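Local atomic coordinates of adhesion G-protein coupled receptor G6 (Danio rerio, PDB entry 6V55), a protein that serves as an adhesion G-protein coupled receptor linked to myelination, with a large glycosylated, calcium-binding extracellular region that probably mediates adhesion and controls signalling. Residues F474-R479 and T505-I510; I510-E515 and V541-E546. One frame throughout, in Å; residues are numbered along the deposited sequence.

Interaction 1: F474-R479 and T505-I510. With NAG (2-acetamido-2-deoxy-beta-D-glucopyranose), chain F; NAG (2-acetamido-2-deoxy-beta-D-glucopyranose), chain K.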
loop_
_atom_site.group_PDB
_atom_site.type_symbol
_atom_site.label_atom_id
_atom_site.label_comp_id
_atom_site.label_asym_id
_atom_site.label_seq_id
_atom_site.Cartn_x
_atom_site.Cartn_y
_atom_site.Cartn_z
ATOM N N PHE A 474 -21.483 4.029 1.418
ATOM C CA PHE A 474 -21.329 4.455 2.801
ATOM C C PHE A 474 -22.693 4.487 3.474
ATOM O O PHE A 474 -23.613 5.101 2.942
ATOM C CB PHE A 474 -20.681 5.838 2.869
ATOM C CG PHE A 474 -20.443 6.316 4.265
ATOM C CD1 PHE A 474 -19.394 5.792 5.007
ATOM C CD2 PHE A 474 -21.287 7.253 4.858
ATOM C CE1 PHE A 474 -19.150 6.226 6.300
ATOM C CE2 PHE A 474 -21.067 7.676 6.172
ATOM C CZ PHE A 474 -19.992 7.158 6.889
ATOM N N PRO A 475 -22.861 3.875 4.654
ATOM C CA PRO A 475 -21.908 3.073 5.433
ATOM C C PRO A 475 -22.203 1.573 5.540
ATOM O O PRO A 475 -21.525 0.902 6.320
ATOM C CB PRO A 475 -22.025 3.680 6.816
ATOM C CG PRO A 475 -23.501 3.956 6.906
ATOM C CD PRO A 475 -23.985 4.307 5.501
ATOM N N TYR A 476 -23.176 1.045 4.803
ATOM C CA TYR A 476 -23.564 -0.335 5.051
ATOM C C TYR A 476 -22.840 -1.332 4.158
ATOM O O TYR A 476 -22.787 -2.519 4.513
ATOM C CB TYR A 476 -25.084 -0.459 4.928
ATOM C CG TYR A 476 -25.754 0.405 5.970
ATOM C CD1 TYR A 476 -25.429 0.262 7.328
ATOM C CD2 TYR A 476 -26.684 1.374 5.618
ATOM C CE1 TYR A 476 -26.027 1.061 8.311
ATOM C CE2 TYR A 476 -27.284 2.167 6.591
ATOM C CZ TYR A 476 -26.950 2.006 7.931
ATOM O OH TYR A 476 -27.555 2.799 8.884
ATOM N N LYS A 477 -22.297 -0.865 3.023
ATOM C CA LYS A 477 -21.484 -1.632 2.058
ATOM C C LYS A 477 -22.208 -2.833 1.447
ATOM O O LYS A 477 -21.546 -3.752 0.950
ATOM C CB LYS A 477 -20.152 -2.119 2.642
ATOM C CG LYS A 477 -19.308 -1.116 3.378
ATOM C CD LYS A 477 -18.175 -1.876 4.087
ATOM C CE LYS A 477 -16.922 -2.020 3.252
ATOM N NZ LYS A 477 -15.686 -1.902 4.080
ATOM N N ASP A 478 -23.552 -2.838 1.460
ATOM C CA ASP A 478 -24.294 -3.961 0.891
ATOM C C ASP A 478 -24.191 -3.961 -0.621
ATOM O O ASP A 478 -24.085 -5.026 -1.236
ATOM C CB ASP A 478 -25.773 -3.924 1.294
ATOM C CG ASP A 478 -25.997 -3.535 2.759
ATOM O OD1 ASP A 478 -26.792 -2.591 2.990
ATOM O OD2 ASP A 478 -25.424 -4.178 3.679
ATOM N N ARG A 479 -24.232 -2.774 -1.236
ATOM C CA ARG A 479 -24.095 -2.587 -2.678
ATOM C C ARG A 479 -22.987 -1.566 -2.955
ATOM O O ARG A 479 -22.359 -1.034 -2.032
ATOM C CB ARG A 479 -25.430 -2.175 -3.332
ATOM C CG ARG A 479 -26.674 -2.899 -2.804
ATOM C CD ARG A 479 -27.915 -2.642 -3.646
ATOM N NE ARG A 479 -28.024 -3.529 -4.808
ATOM C CZ ARG A 479 -29.090 -3.583 -5.611
ATOM N NH1 ARG A 479 -30.142 -2.796 -5.383
ATOM N NH2 ARG A 479 -29.107 -4.418 -6.645
ATOM N N THR A 505 -27.539 3.726 0.169
ATOM C CA THR A 505 -28.399 4.213 1.234
ATOM C C THR A 505 -27.616 5.134 2.164
ATOM O O THR A 505 -26.412 4.974 2.352
ATOM C CB THR A 505 -28.979 3.050 2.050
ATOM O OG1 THR A 505 -27.904 2.211 2.479
ATOM C CG2 THR A 505 -29.947 2.226 1.221
ATOM N N ASN A 506 -28.333 6.089 2.770
ATOM C CA ASN A 506 -27.839 6.955 3.837
ATOM C C ASN A 506 -27.571 6.135 5.099
ATOM O O ASN A 506 -27.939 4.965 5.202
ATOM C CB ASN A 506 -28.886 8.014 4.220
ATOM C CG ASN A 506 -29.097 9.116 3.183
ATOM O OD1 ASN A 506 -28.152 9.614 2.574
ATOM N ND2 ASN A 506 -30.376 9.514 3.003
ATOM N N ILE A 507 -26.980 6.789 6.107
ATOM C CA ILE A 507 -27.092 6.318 7.495
ATOM C C ILE A 507 -28.556 6.235 7.917
ATOM O O ILE A 507 -29.006 5.224 8.474
ATOM C CB ILE A 507 -26.309 7.251 8.445
ATOM C CG1 ILE A 507 -24.811 7.211 8.154
ATOM C CG2 ILE A 507 -26.566 6.912 9.922
ATOM C CD1 ILE A 507 -24.045 8.303 8.868
ATOM N N THR A 508 -29.328 7.283 7.622
ATOM C CA THR A 508 -30.698 7.370 8.113
ATOM C C THR A 508 -31.690 6.575 7.278
ATOM O O THR A 508 -32.762 6.232 7.786
ATOM C CB THR A 508 -31.168 8.822 8.135
ATOM O OG1 THR A 508 -31.644 9.176 6.831
ATOM C CG2 THR A 508 -30.033 9.733 8.489
ATOM N N SER A 509 -31.380 6.293 6.014
ATOM C CA SER A 509 -32.441 5.865 5.116
ATOM C C SER A 509 -32.701 4.368 5.164
ATOM O O SER A 509 -33.674 3.904 4.558
ATOM C CB SER A 509 -32.125 6.296 3.687
ATOM O OG SER A 509 -31.151 5.443 3.129
ATOM N N ILE A 510 -31.877 3.609 5.863
ATOM C CA ILE A 510 -32.144 2.185 6.024
ATOM C C ILE A 510 -33.300 2.011 7.005
ATOM O O ILE A 510 -33.573 2.867 7.858
ATOM C CB ILE A 510 -30.865 1.429 6.455
ATOM C CG1 ILE A 510 -30.906 -0.021 5.989
ATOM C CG2 ILE A 510 -30.608 1.490 7.968
ATOM C CD1 ILE A 510 -29.610 -0.777 6.262
HETATM C C1 NAG F . -30.879 10.567 2.129
HETATM C C2 NAG F . -32.190 10.213 1.334
HETATM C C3 NAG F . -32.863 11.490 0.765
HETATM C C4 NAG F . -33.031 12.573 1.825
HETATM C C5 NAG F . -31.655 12.919 2.378
HETATM C C6 NAG F . -31.678 14.017 3.424
HETATM C C7 NAG F . -32.760 8.429 -0.302
HETATM C C8 NAG F . -32.233 7.572 -1.423
HETATM N N2 NAG F . -31.882 9.281 0.252
HETATM O O3 NAG F . -34.132 11.191 0.189
HETATM O O4 NAG F . -33.657 13.736 1.283
HETATM O O5 NAG F . -31.115 11.746 3.007
HETATM O O6 NAG F . -32.417 15.153 2.990
HETATM O O7 NAG F . -33.924 8.353 0.078
HETATM C C1 NAG K . -27.364 -1.345 -9.171
HETATM C C2 NAG K . -26.059 -1.504 -9.978
HETATM C C3 NAG K . -26.347 -2.069 -11.386
HETATM C C4 NAG K . -27.162 -3.360 -11.301
HETATM C C5 NAG K . -28.444 -3.120 -10.489
HETATM C C6 NAG K . -29.290 -4.366 -10.296
HETATM C C7 NAG K . -24.105 -0.093 -9.553
HETATM C C8 NAG K . -23.503 1.273 -9.674
HETATM N N2 NAG K . -25.340 -0.240 -10.049
HETATM O O3 NAG K . -25.121 -2.335 -12.066
HETATM O O4 NAG K . -27.461 -3.864 -12.602
HETATM O O5 NAG K . -28.111 -2.617 -9.177
HETATM O O6 NAG K . -28.901 -5.144 -9.169
HETATM O O7 NAG K . -23.492 -1.031 -9.038
HETATM O O HOH W 1 -24.936 2.431 2.791
#
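Of the polar atoms between the two loops, a water is the best held, with at least two bonds: it accepts from Y476 N at 3.0 Å and donates to T505 O, also at 3.0 Å. It thus ties two backbones that make no direct bond to each other here. A direct link comes from the end of the tyrosine, whose hydroxyl donates from Y476 OH to I507 O at 2.9 Å, in the carbonyl plane on a lone pair, with a C=O...donor angle of 125°. That bond fixes the outer end of a ring packed on both faces. I510 reaches in tip to tip and lays its methyl on one side as a CH-pi contact, CD1 standing 3.9 Å from the Y476 ring centroid and 20° off its normal. P475 covers the opposite face with CG, while its CB sits over the F474 ring; the peptide before P475 is cis, and the proline ends up between the two aromatic rings. The loop 474-479 follows the disulfide cysteine C473, whose partner C504 directly precedes T505, a pairing consistent with the hormone-receptor-like domain expected in this family. An alanine in place of Y476 would remove both ring and hydroxyl, and would probably loosen I510 and P475 and leave the 507-509 turn less firmly held. Beyond the tyrosine, I507 crosses P475 at about a right angle, its CG1 3.7 Å from P475 CG, and runs beside F474. The N506 side chain starts away from the 474-479 loop, its ND2 bonded covalently to an N-acetylglucosamine, while its backbone N donates to S509 OG at 2.9 Å.

Interaction 2: I510-E515 and V541-E546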
loop_
_atom_site.group_PDB
_atom_site.type_symbol
_atom_site.label_atom_id
_atom_site.label_comp_id
_atom_site.label_asym_id
_atom_site.label_seq_id
_atom_site.Cartn_x
_atom_site.Cartn_y
_atom_site.Cartn_z
ATOM N N ILE A 510 -31.877 3.609 5.863
ATOM C CA ILE A 510 -32.144 2.185 6.024
ATOM C C ILE A 510 -33.300 2.011 7.005
ATOM O O ILE A 510 -33.573 2.867 7.858
ATOM C CB ILE A 510 -30.865 1.429 6.455
ATOM C CG1 ILE A 510 -30.906 -0.021 5.989
ATOM C CG2 ILE A 510 -30.608 1.490 7.968
ATOM C CD1 ILE A 510 -29.610 -0.777 6.262
ATOM N N THR A 511 -34.046 0.933 6.826
ATOM C CA THR A 511 -35.214 0.647 7.642
ATOM C C THR A 511 -34.917 -0.627 8.418
ATOM O O THR A 511 -34.658 -1.678 7.818
ATOM C CB THR A 511 -36.460 0.513 6.768
ATOM O OG1 THR A 511 -36.139 -0.270 5.608
ATOM C CG2 THR A 511 -36.930 1.897 6.316
ATOM N N VAL A 512 -34.908 -0.520 9.743
ATOM C CA VAL A 512 -34.408 -1.608 10.568
ATOM C C VAL A 512 -35.498 -2.656 10.736
ATOM O O VAL A 512 -36.696 -2.346 10.763
ATOM C CB VAL A 512 -33.909 -1.081 11.923
ATOM C CG1 VAL A 512 -32.613 -0.332 11.747
ATOM C CG2 VAL A 512 -34.927 -0.166 12.542
ATOM N N SER A 513 -35.080 -3.908 10.803
ATOM C CA SER A 513 -35.953 -5.038 11.048
ATOM C C SER A 513 -35.323 -5.811 12.180
ATOM O O SER A 513 -34.213 -5.500 12.596
ATOM C CB SER A 513 -36.061 -5.957 9.825
ATOM O OG SER A 513 -34.814 -6.595 9.565
ATOM N N GLN A 514 -35.996 -6.870 12.626
ATOM C CA GLN A 514 -35.340 -7.845 13.489
ATOM C C GLN A 514 -34.220 -8.583 12.753
ATOM O O GLN A 514 -33.203 -8.945 13.365
ATOM C CB GLN A 514 -36.383 -8.825 14.030
ATOM C CG GLN A 514 -35.875 -9.819 15.053
ATOM C CD GLN A 514 -35.211 -9.147 16.231
ATOM O OE1 GLN A 514 -35.893 -8.589 17.088
ATOM N NE2 GLN A 514 -33.880 -9.207 16.293
ATOM N N GLU A 515 -34.350 -8.765 11.437
ATOM C CA GLU A 515 -33.370 -9.562 10.712
ATOM C C GLU A 515 -32.133 -8.776 10.306
ATOM O O GLU A 515 -31.046 -9.364 10.226
ATOM C CB GLU A 515 -34.023 -10.203 9.485
ATOM C CG GLU A 515 -34.598 -11.592 9.793
ATOM C CD GLU A 515 -35.860 -11.541 10.658
ATOM O OE1 GLU A 515 -36.705 -10.637 10.414
ATOM O OE2 GLU A 515 -36.003 -12.401 11.570
ATOM N N VAL A 541 -27.191 8.095 16.187
ATOM C CA VAL A 541 -27.902 7.895 17.444
ATOM C C VAL A 541 -29.423 7.872 17.219
ATOM O O VAL A 541 -30.161 7.198 17.956
ATOM C CB VAL A 541 -27.384 8.965 18.434
ATOM C CG1 VAL A 541 -28.231 9.140 19.631
ATOM C CG2 VAL A 541 -25.986 8.568 18.907
ATOM N N THR A 542 -29.908 8.481 16.134
ATOM C CA THR A 542 -31.321 8.302 15.789
ATOM C C THR A 542 -31.609 6.889 15.275
ATOM O O THR A 542 -32.569 6.248 15.735
ATOM C CB THR A 542 -31.756 9.368 14.787
ATOM O OG1 THR A 542 -31.715 10.647 15.442
ATOM C CG2 THR A 542 -33.174 9.123 14.293
ATOM N N LYS A 543 -30.737 6.357 14.397
ATOM C CA LYS A 543 -30.874 4.984 13.900
ATOM C C LYS A 543 -30.723 3.928 15.006
ATOM O O LYS A 543 -31.446 2.921 14.986
ATOM C CB LYS A 543 -29.859 4.724 12.788
ATOM C CG LYS A 543 -30.110 3.429 12.028
ATOM C CD LYS A 543 -31.529 3.373 11.468
ATOM C CE LYS A 543 -31.647 4.306 10.255
ATOM N NZ LYS A 543 -33.039 4.493 9.743
ATOM N N VAL A 544 -29.836 4.163 15.989
ATOM C CA VAL A 544 -29.717 3.287 17.158
ATOM C C VAL A 544 -31.006 3.299 17.977
ATOM O O VAL A 544 -31.453 2.249 18.455
ATOM C CB VAL A 544 -28.486 3.699 17.995
ATOM C CG1 VAL A 544 -28.496 3.137 19.416
ATOM C CG2 VAL A 544 -27.254 3.238 17.314
ATOM N N MET A 545 -31.682 4.453 18.055
ATOM C CA MET A 545 -32.974 4.514 18.738
ATOM C C MET A 545 -34.061 3.749 17.983
ATOM O O MET A 545 -34.894 3.079 18.607
ATOM C CB MET A 545 -33.402 5.964 18.937
ATOM C CG MET A 545 -34.739 6.148 19.669
ATOM S SD MET A 545 -34.776 5.356 21.300
ATOM C CE MET A 545 -34.405 6.842 22.176
ATOM N N GLU A 546 -34.048 3.808 16.645
ATOM C CA GLU A 546 -35.001 3.025 15.865
ATOM C C GLU A 546 -34.725 1.535 16.008
ATOM O O GLU A 546 -35.658 0.729 16.156
ATOM C CB GLU A 546 -34.934 3.433 14.395
ATOM C CG GLU A 546 -35.213 4.906 14.123
ATOM C CD GLU A 546 -34.963 5.284 12.657
ATOM O OE1 GLU A 546 -35.032 6.496 12.326
ATOM O OE2 GLU A 546 -34.695 4.366 11.837
#
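The dense part of this contact is built around K543, a buried lysine whose ammonium group is held by three oxygens. Its NZ donates to I510 O at a short 2.5 Å, lying in the carbonyl plane with a C=O...donor angle of 155°. A salt bridge to E546, three residues further along the same helix, joins NZ to OE2 at 2.7 Å, with the nitrogen 27° above the carboxylate plane; the backbone oxygen of T508 takes a further bond. With a carboxylate and two carbonyl oxygens around it, the amine is likely to stay charged despite its burial. Bends at chi2 and chi3 curl the lysine chain so that its tip comes up against the loop, and its methylenes pack there as well. I510 crosses it at about a right angle, CG2 lying 3.8 Å from K543 CE. V512 slides past in the other direction, with its CG1 3.9 Å from K543 CD.

Towards E546 the contact thins out, with less surface buried. V512 turns its second methyl to the helix backbone, CG2 standing 3.8 Å from E546 O, and the same methyl only brushes E546 CB at 4.0 Å. Here both residues are partly exposed, and T511, exposed, starts its side chain away from the helix. Helix 534-550 turns K543 and E546 to the loop, while V541 and V544 pack on helix 555-568 and V541 and M545 on helix 573-593. On the loop's side of the bundle, V520 of helix 517-527 touches I510, V512 and K543 together.

How the interactions relate
The two contacts come in series along the chain, with centres about 12 Å apart, and I510 belongs to both. Interaction 1 folds the end of the 505-510 loop onto the 474-479 loop; interaction 2 then lays the continuing chain against helix 534-550. They also touch through K543, whose chain packs by I507 O and Y476 OH. Helix 517-527 borders both. In family terms this is probably the junction of the hormone-receptor-like domain with the helical part of the GAIN domain. At its other end, K477 reaches the calcium-site residues E53 and D98, so the junction also meets the CUB domain.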